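Local coordinates for amidohydrolase (Brucella melitensis biovar Abortus, PDB 4F0L), which binds an iron(III) ion in an amidohydrolase-type barrel and probably acts as a deaminase, at residues Glu262-Leu265 with Asp266-Val270. Sequence-based numbering, arbitrary orientation.
Sequences EWLL and DHQDV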
loop_
_atom_site.group_PDB
_atom_site.type_symbol
_atom_site.label_atom_id
_atom_site.label_comp_id
_atom_site.label_asym_id
_atom_site.label_seq_id
_atom_site.Cartn_x
_atom_site.Cartn_y
_atom_site.Cartn_z
ATOM N N GLU B 262 6.189 29.799 5.523
ATOM C CA GLU B 262 5.997 31.227 5.690
ATOM C C GLU B 262 7.323 31.991 5.550
ATOM O O GLU B 262 7.420 32.994 4.842
ATOM C CB GLU B 262 5.378 31.447 7.088
ATOM C CG GLU B 262 5.156 32.883 7.476
ATOM C CD GLU B 262 4.811 33.072 8.930
ATOM O OE1 GLU B 262 4.990 32.155 9.768
ATOM O OE2 GLU B 262 4.358 34.184 9.226
ATOM N N TRP B 263 8.355 31.498 6.209
ATOM C CA TRP B 263 9.637 32.165 6.155
ATOM C C TRP B 263 10.154 32.185 4.741
ATOM O O TRP B 263 10.568 33.240 4.219
ATOM C CB TRP B 263 10.596 31.470 7.086
ATOM C CG TRP B 263 11.870 32.220 7.180
ATOM C CD1 TRP B 263 12.256 33.125 8.164
ATOM C CD2 TRP B 263 12.963 32.200 6.218
ATOM N NE1 TRP B 263 13.491 33.639 7.877
ATOM C CE2 TRP B 263 13.962 33.132 6.722
ATOM C CE3 TRP B 263 13.203 31.532 5.031
ATOM C CZ2 TRP B 263 15.144 33.358 6.060
ATOM C CZ3 TRP B 263 14.397 31.778 4.366
ATOM C CH2 TRP B 263 15.340 32.675 4.868
ATOM N N LEU B 264 10.077 31.027 4.076
ATOM C CA LEU B 264 10.512 30.926 2.708
ATOM C C LEU B 264 9.725 31.888 1.780
ATOM O O LEU B 264 10.313 32.585 0.950
ATOM C CB LEU B 264 10.405 29.469 2.230
ATOM C CG LEU B 264 11.078 29.146 0.895
ATOM C CD1 LEU B 264 12.577 29.381 1.002
ATOM C CD2 LEU B 264 10.787 27.694 0.485
ATOM N N LEU B 265 8.402 31.921 1.909
ATOM C CA LEU B 265 7.586 32.784 1.038
ATOM C C LEU B 265 7.900 34.274 1.269
ATOM O O LEU B 265 7.831 35.072 0.342
ATOM C CB LEU B 265 6.098 32.524 1.246
ATOM C CG LEU B 265 5.618 31.117 0.864
ATOM C CD1 LEU B 265 4.128 30.981 1.129
ATOM C CD2 LEU B 265 5.968 30.847 -0.598
ATOM N N ASP B 266 8.265 34.625 2.500
ATOM C CA ASP B 266 8.605 36.014 2.838
ATOM C C ASP B 266 10.001 36.433 2.390
ATOM O O ASP B 266 10.236 37.635 2.190
ATOM C CB ASP B 266 8.524 36.261 4.351
ATOM C CG ASP B 266 7.096 36.276 4.882
ATOM O OD1 ASP B 266 6.141 36.245 4.078
ATOM O OD2 ASP B 266 6.927 36.346 6.113
ATOM N N HIS B 267 10.924 35.486 2.232
ATOM C CA HIS B 267 12.322 35.838 1.928
ATOM C C HIS B 267 12.793 35.478 0.551
ATOM O O HIS B 267 13.908 35.825 0.173
ATOM C CB HIS B 267 13.256 35.205 2.946
ATOM C CG HIS B 267 13.149 35.820 4.305
ATOM N ND1 HIS B 267 12.235 35.421 5.207
ATOM C CD2 HIS B 267 13.857 36.859 4.893
ATOM C CE1 HIS B 267 12.368 36.151 6.324
ATOM N NE2 HIS B 267 13.353 37.037 6.129
ATOM N N GLN B 268 11.992 34.738 -0.204
ATOM C CA GLN B 268 12.345 34.401 -1.575
ATOM C C GLN B 268 11.141 34.693 -2.453
ATOM O O GLN B 268 9.995 34.659 -2.002
ATOM C CB GLN B 268 12.746 32.929 -1.676
ATOM C CG GLN B 268 14.061 32.586 -0.998
ATOM C CD GLN B 268 15.268 33.184 -1.716
ATOM O OE1 GLN B 268 15.284 33.314 -2.945
ATOM N NE2 GLN B 268 16.283 33.567 -0.948
ATOM N N ASP B 269 11.415 35.001 -3.714
ATOM C CA ASP B 269 10.368 35.152 -4.728
ATOM C C ASP B 269 9.885 33.766 -5.197
ATOM O O ASP B 269 10.325 33.269 -6.243
ATOM C CB ASP B 269 10.943 35.951 -5.910
ATOM C CG ASP B 269 9.886 36.344 -6.925
ATOM O OD1 ASP B 269 8.684 36.374 -6.573
ATOM O OD2 ASP B 269 10.266 36.626 -8.085
ATOM N N VAL B 270 9.005 33.133 -4.427
ATOM C CA VAL B 270 8.610 31.732 -4.699
ATOM C C VAL B 270 7.610 31.714 -5.847
ATOM O O VAL B 270 6.665 32.472 -5.841
ATOM C CB VAL B 270 8.036 31.053 -3.440
ATOM C CG1 VAL B 270 7.573 29.612 -3.717
ATOM C CG2 VAL B 270 9.083 31.042 -2.329
HETATM O O HOH W 1 6.964 34.268 -2.322
#
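His267 lies against one face of the indole of Trp263, four residues back in the chain. The imidazole and the five-membered ring form an offset stack, their centroids 3.9 Å apart and planes 16° from parallel, and His267 CB continues the overlap as a CH-pi contact above the six-membered ring. A second constraint fixes the rotation of the imidazole: His267 ND1 donates to Trp263 O over 2.9 Å, with the acceptor in the ring plane and an N-H...O angle of 161°. The Trp263 side chain leaves the backbone with CG beside the carbonyl carbon (chi1 -173°), which carries the indole along the helix to the histidine; it also packs on Pro223 and Leu226 of helix 223-229. These contacts mark the C-terminal end of helix 260-267, which leads into the loop before strand 274-276 of the TIM-type barrel, where Leu264 packs on Trp274 and Leu276. Leu264 O accepts from both Gln268 N, at 3.0 Å, and His267 N, the latter approaching from above the carbonyl plane; Gln268 is the first residue to leave helical geometry. The chain then turns back, through an inverse gamma turn centred on Asp269, and Val270 packs across Leu265, whose CD2 comes 3.5 Å from Val270 CB. Beside this apolar contact, one water spans the turn, donating to Leu265 O at 2.9 Å and accepting from Val270 N. Packing is looser on the side of Glu262 and exposed Asp266, where Glu262 CG and Asp266 OD2 are 4.1 Å apart. Their carboxylates are turned well out of a common plane, and Glu262 OE2 stays 4.6 Å from Asp266 OD2. The proximity of like charges is probably eased by separate partners: Asp266 OD2 forms a salt bridge with Lys258, and Glu262 OE1 accepts from the backbone N of Arg259.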